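Cobalamin (Vitamin B12) biosynthesis CbiX protein (Marinobacter aquaeolei, PDB 3LYH) belongs to the CbiX family of the chelatase clan and probably acts as a metal-binding lyase linked to cobalamin (vitamin B12) biosynthesis. Local coordinates at residues Q7-C21 and N37-L50. Numbering follows the deposited sequence. Where two conformers were deposited one is given.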
loop_
_atom_site.group_PDB
_atom_site.type_symbol
_atom_site.label_atom_id
_atom_site.label_comp_id
_atom_site.label_asym_id
_atom_site.label_seq_id
_atom_site.Cartn_x
_atom_site.Cartn_y
_atom_site.Cartn_z
ATOM N N GLN B 7 -17.932 -14.055 -0.118
ATOM C CA GLN B 7 -16.507 -14.260 0.178
ATOM C C GLN B 7 -15.751 -13.032 -0.230
ATOM O O GLN B 7 -15.891 -12.585 -1.354
ATOM C CB GLN B 7 -15.958 -15.450 -0.609
ATOM C CG GLN B 7 -14.446 -15.698 -0.437
ATOM C CD GLN B 7 -14.039 -16.330 0.905
ATOM O OE1 GLN B 7 -12.972 -15.994 1.476
ATOM N NE2 GLN B 7 -14.842 -17.267 1.384
ATOM N N ILE B 8 -14.942 -12.496 0.671
ATOM C CA ILE B 8 -13.985 -11.454 0.340
ATOM C C ILE B 8 -12.635 -12.122 0.071
ATOM O O ILE B 8 -12.167 -12.954 0.836
ATOM C CB ILE B 8 -13.824 -10.460 1.504
ATOM C CG1 ILE B 8 -15.092 -9.616 1.680
ATOM C CG2 ILE B 8 -12.576 -9.569 1.315
ATOM C CD1 ILE B 8 -15.208 -8.471 0.616
ATOM N N ILE B 9 -12.023 -11.748 -1.044
ATOM C CA ILE B 9 -10.661 -12.128 -1.382
ATOM C C ILE B 9 -9.832 -10.859 -1.401
ATOM O O ILE B 9 -10.073 -9.970 -2.241
ATOM C CB ILE B 9 -10.563 -12.851 -2.742
ATOM C CG1 ILE B 9 -11.446 -14.076 -2.704
ATOM C CG2 ILE B 9 -9.105 -13.305 -2.998
ATOM C CD1 ILE B 9 -11.534 -14.875 -4.023
ATOM N N LEU B 10 -8.868 -10.776 -0.493
ATOM C CA LEU B 10 -7.877 -9.683 -0.471
ATOM C C LEU B 10 -6.784 -10.096 -1.402
ATOM O O LEU B 10 -6.144 -11.112 -1.156
ATOM C CB LEU B 10 -7.330 -9.399 0.918
ATOM C CG LEU B 10 -8.350 -9.045 1.983
ATOM C CD1 LEU B 10 -7.731 -8.779 3.362
ATOM C CD2 LEU B 10 -9.231 -7.922 1.571
ATOM N N LEU B 11 -6.579 -9.341 -2.482
ATOM C CA LEU B 11 -5.673 -9.764 -3.557
ATOM C C LEU B 11 -4.392 -8.973 -3.550
ATOM O O LEU B 11 -4.419 -7.772 -3.734
ATOM C CB LEU B 11 -6.320 -9.683 -4.938
ATOM C CG LEU B 11 -5.506 -10.288 -6.094
ATOM C CD1 LEU B 11 -5.374 -11.751 -5.911
ATOM C CD2 LEU B 11 -6.180 -9.955 -7.451
ATOM N N ALA B 12 -3.268 -9.711 -3.379
ATOM C CA ALA B 12 -1.904 -9.094 -3.371
ATOM C C ALA B 12 -1.065 -9.614 -4.562
ATOM O O ALA B 12 -1.369 -10.668 -5.095
ATOM C CB ALA B 12 -1.183 -9.438 -2.013
ATOM N N HIS B 13 -0.005 -8.916 -4.985
ATOM C CA HIS B 13 1.113 -9.631 -5.707
ATOM C C HIS B 13 1.854 -10.558 -4.788
ATOM O O HIS B 13 2.142 -10.189 -3.644
ATOM C CB HIS B 13 2.167 -8.649 -6.236
ATOM C CG HIS B 13 1.853 -8.072 -7.563
ATOM N ND1 HIS B 13 1.445 -8.845 -8.630
ATOM C CD2 HIS B 13 1.884 -6.792 -8.010
ATOM C CE1 HIS B 13 1.207 -8.062 -9.669
ATOM N NE2 HIS B 13 1.465 -6.814 -9.318
ATOM N N GLY B 14 2.247 -11.724 -5.295
ATOM C CA GLY B 14 3.073 -12.673 -4.550
ATOM C C GLY B 14 4.546 -12.491 -4.870
ATOM O O GLY B 14 4.930 -11.681 -5.703
ATOM N N SER B 15 5.356 -13.301 -4.222
ATOM C CA SER B 15 6.785 -13.191 -4.346
ATOM C C SER B 15 7.306 -14.433 -3.715
ATOM O O SER B 15 6.637 -15.040 -2.862
ATOM C CB SER B 15 7.281 -11.938 -3.615
ATOM O OG SER B 15 8.698 -11.817 -3.723
ATOM N N SER B 16 8.496 -14.832 -4.129
ATOM C CA SER B 16 9.249 -15.803 -3.366
ATOM C C SER B 16 9.872 -15.157 -2.114
ATOM O O SER B 16 10.351 -15.877 -1.249
ATOM C CB SER B 16 10.336 -16.452 -4.233
ATOM O OG SER B 16 11.210 -15.451 -4.709
ATOM N N ASP B 17 9.856 -13.819 -1.998
ATOM C CA ASP B 17 10.441 -13.139 -0.838
ATOM C C ASP B 17 9.540 -13.330 0.376
ATOM O O ASP B 17 8.385 -12.932 0.372
ATOM C CB ASP B 17 10.667 -11.654 -1.133
ATOM C CG ASP B 17 11.418 -10.952 -0.022
ATOM O OD1 ASP B 17 12.648 -11.216 0.122
ATOM O OD2 ASP B 17 10.798 -10.160 0.715
ATOM N N ALA B 18 10.077 -13.977 1.391
ATOM C CA ALA B 18 9.331 -14.301 2.610
ATOM C C ALA B 18 8.806 -13.081 3.335
ATOM O O ALA B 18 7.656 -13.048 3.751
ATOM C CB ALA B 18 10.255 -15.126 3.550
ATOM N N ARG B 19 9.658 -12.066 3.472
ATOM C CA ARG B 19 9.298 -10.833 4.129
ATOM C C ARG B 19 8.134 -10.104 3.420
ATOM O O ARG B 19 7.245 -9.590 4.075
ATOM C CB ARG B 19 10.510 -9.896 4.239
ATOM C CG ARG B 19 10.299 -8.709 5.161
ATOM N N TRP B 20 8.155 -10.072 2.083
ATOM C CA TRP B 20 7.109 -9.495 1.307
ATOM C C TRP B 20 5.757 -10.160 1.657
ATOM O O TRP B 20 4.773 -9.465 1.974
ATOM C CB TRP B 20 7.444 -9.700 -0.166
ATOM C CG TRP B 20 6.390 -9.302 -1.089
ATOM C CD1 TRP B 20 5.302 -10.071 -1.505
ATOM C CD2 TRP B 20 6.271 -8.048 -1.735
ATOM N NE1 TRP B 20 4.534 -9.344 -2.370
ATOM C CE2 TRP B 20 5.124 -8.114 -2.561
ATOM C CE3 TRP B 20 7.042 -6.866 -1.723
ATOM C CZ2 TRP B 20 4.702 -7.024 -3.341
ATOM C CZ3 TRP B 20 6.641 -5.803 -2.510
ATOM C CH2 TRP B 20 5.470 -5.881 -3.302
ATOM N N CYS B 21 5.714 -11.489 1.520
ATOM C CA CYS B 21 4.466 -12.235 1.762
ATOM C C CYS B 21 3.977 -12.073 3.213
ATOM O O CYS B 21 2.765 -11.822 3.428
ATOM C CB CYS B 21 4.614 -13.700 1.406
ATOM S SG CYS B 21 4.886 -13.937 -0.379
ATOM N N ASN B 37 -15.584 -15.497 6.133
ATOM C CA ASN B 37 -15.457 -15.691 4.672
ATOM C C ASN B 37 -14.586 -14.619 4.026
ATOM O O ASN B 37 -14.997 -13.944 3.056
ATOM C CB ASN B 37 -16.816 -15.753 4.003
ATOM C CG ASN B 37 -17.738 -16.763 4.678
ATOM O OD1 ASN B 37 -17.347 -17.913 4.871
ATOM N ND2 ASN B 37 -18.947 -16.322 5.087
ATOM N N ALA B 38 -13.406 -14.420 4.612
ATOM C CA ALA B 38 -12.421 -13.492 4.064
ATOM C C ALA B 38 -11.047 -14.174 4.040
ATOM O O ALA B 38 -10.696 -14.871 4.966
ATOM C CB ALA B 38 -12.435 -12.123 4.855
ATOM N N ALA B 39 -10.316 -13.999 2.926
ATOM C CA ALA B 39 -9.024 -14.685 2.751
ATOM C C ALA B 39 -8.100 -13.839 1.893
ATOM O O ALA B 39 -8.583 -13.055 1.044
ATOM C CB ALA B 39 -9.237 -16.035 2.108
ATOM N N ILE B 40 -6.811 -13.976 2.124
ATOM C CA ILE B 40 -5.829 -13.360 1.206
ATOM C C ILE B 40 -5.519 -14.356 0.091
ATOM O O ILE B 40 -5.534 -15.579 0.313
ATOM C CB ILE B 40 -4.493 -12.947 1.901
ATOM C CG1 ILE B 40 -3.646 -12.103 0.968
ATOM C CG2 ILE B 40 -3.711 -14.193 2.471
ATOM C CD1 ILE B 40 -2.512 -11.367 1.619
ATOM N N ALA B 41 -5.298 -13.816 -1.109
ATOM C CA ALA B 41 -4.819 -14.605 -2.234
ATOM C C ALA B 41 -3.781 -13.769 -2.971
ATOM O O ALA B 41 -3.758 -12.527 -2.881
ATOM C CB ALA B 41 -5.962 -15.035 -3.184
ATOM N N TYR B 42 -2.902 -14.478 -3.679
ATOM C CA TYR B 42 -1.815 -13.879 -4.411
ATOM C C TYR B 42 -1.998 -14.120 -5.926
ATOM O O TYR B 42 -2.319 -15.213 -6.364
ATOM C CB TYR B 42 -0.488 -14.497 -3.974
ATOM C CG TYR B 42 -0.159 -14.213 -2.528
ATOM C CD1 TYR B 42 0.353 -12.988 -2.173
ATOM C CD2 TYR B 42 -0.331 -15.182 -1.542
ATOM C CE1 TYR B 42 0.663 -12.707 -0.842
ATOM C CE2 TYR B 42 -0.015 -14.917 -0.200
ATOM C CZ TYR B 42 0.483 -13.676 0.122
ATOM O OH TYR B 42 0.808 -13.376 1.412
HETATM N N MSE B 43 -1.792 -13.063 -6.684
HETATM C CA MSE B 43 -1.926 -13.066 -8.146
HETATM C C MSE B 43 -0.955 -14.074 -8.793
HETATM O O MSE B 43 -1.301 -14.727 -9.761
HETATM C CB MSE B 43 -1.705 -11.633 -8.667
HETATM C CG MSE B 43 -2.190 -11.304 -10.103
HETATM SE SE MSE B 43 -2.050 -9.396 -10.445
HETATM C CE MSE B 43 -2.392 -9.028 -8.645
ATOM N N GLU B 44 0.250 -14.196 -8.223
ATOM C CA GLU B 44 1.242 -15.138 -8.699
ATOM C C GLU B 44 2.306 -15.429 -7.672
ATOM O O GLU B 44 2.384 -14.752 -6.658
ATOM C CB GLU B 44 1.951 -14.558 -9.918
ATOM C CG GLU B 44 2.805 -13.334 -9.617
ATOM C CD GLU B 44 1.982 -12.103 -9.496
ATOM O OE1 GLU B 44 1.334 -11.794 -10.497
ATOM O OE2 GLU B 44 1.949 -11.468 -8.402
ATOM N N LEU B 45 3.173 -16.396 -7.986
ATOM C CA LEU B 45 4.410 -16.722 -7.238
ATOM C C LEU B 45 4.289 -17.219 -5.782
ATOM O O LEU B 45 5.286 -17.674 -5.193
ATOM C CB LEU B 45 5.396 -15.558 -7.282
ATOM C CG LEU B 45 5.799 -15.057 -8.669
ATOM C CD1 LEU B 45 6.547 -13.720 -8.537
ATOM C CD2 LEU B 45 6.617 -16.075 -9.422
ATOM N N ALA B 46 3.110 -17.111 -5.180
ATOM C CA ALA B 46 2.895 -17.576 -3.814
ATOM C C ALA B 46 1.524 -18.218 -3.721
ATOM O O ALA B 46 0.638 -17.893 -4.514
ATOM C CB ALA B 46 3.029 -16.409 -2.803
ATOM N N GLU B 47 1.354 -19.113 -2.749
ATOM C CA GLU B 47 0.041 -19.723 -2.492
ATOM C C GLU B 47 -0.535 -19.066 -1.234
ATOM O O GLU B 47 0.209 -18.609 -0.354
ATOM C CB GLU B 47 0.074 -21.263 -2.373
ATOM C CG GLU B 47 0.120 -22.085 -3.727
ATOM C CD GLU B 47 -1.137 -22.006 -4.679
ATOM O OE1 GLU B 47 -2.322 -22.224 -4.256
ATOM O OE2 GLU B 47 -0.901 -21.784 -5.905
ATOM N N PRO B 48 -1.864 -18.993 -1.148
ATOM C CA PRO B 48 -2.822 -19.527 -2.110
ATOM C C PRO B 48 -3.108 -18.578 -3.265
ATOM O O PRO B 48 -3.121 -17.350 -3.106
ATOM C CB PRO B 48 -4.077 -19.753 -1.270
ATOM C CG PRO B 48 -3.987 -18.702 -0.250
ATOM C CD PRO B 48 -2.549 -18.338 -0.031
ATOM N N SER B 49 -3.320 -19.167 -4.436
ATOM C CA SER B 49 -3.696 -18.454 -5.630
ATOM C C SER B 49 -5.172 -18.095 -5.527
ATOM O O SER B 49 -5.891 -18.604 -4.651
ATOM C CB SER B 49 -3.514 -19.343 -6.871
ATOM O OG SER B 49 -4.372 -20.472 -6.792
ATOM N N LEU B 50 -5.618 -17.248 -6.439
ATOM C CA LEU B 50 -7.063 -16.933 -6.563
ATOM C C LEU B 50 -7.910 -18.179 -6.879
ATOM O O LEU B 50 -9.008 -18.356 -6.343
ATOM C CB LEU B 50 -7.255 -15.828 -7.605
ATOM C CG LEU B 50 -8.459 -14.907 -7.625
ATOM C CD1 LEU B 50 -8.546 -14.110 -6.349
ATOM C CD2 LEU B 50 -8.297 -13.957 -8.794
#
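I8 to A12 pair in parallel with A38 to Y42, the strand axes 4.5 Å apart at closest approach, and six backbone hydrogen bonds zip them together, from I8 N to N37 O at one end to M43 N with A12 O at the other. On one face, branched I9 and L11 lie beside A39 and A41; the small methyl of A41 lets L50 come in against I9. CG2 of I9, anti to the backbone N (CG1 at chi1 -58°), packs tightly on L50 CD1 at 3.5 Å and also meets A41 CB. In one of the two conformers of M43, a selenomethionine, its methyl CE touches L11 CD2, the two side chains crossing at about a right angle. The other face carries I8, L10, A12, A38, I40 and Y42. The methyl of A12 is short enough to lie against Y42 CD1 and CE1, while C21 SG sits 4.8 Å from the centroid of the same ring. Y42 OH hydrogen-bonds to E25 OE2.

Beyond the strand ends a carboxylate takes over. E44 OE2 accepts from H13 ND1 (2.7 Å) on its syn side and from G14 N (3.1 Å) on its anti side, two bonds that limit rotation of the carboxylate. In that same conformer M43 SE approaches the imidazole of H13 obliquely. G14, having no side chain, lets its CA come within 3.0 Å of E44 O. W20 NE1 grips H13 O almost straight (177°).

Helix 18-34 links the two strands as a beta-alpha-beta unit, with 38-42 outermost in the sheet of this chain and 6-12 also bonded to 64-69. Helix 18-34 covers the A12 and I40 face; helix 78-93 packs on L11, M43 and L50.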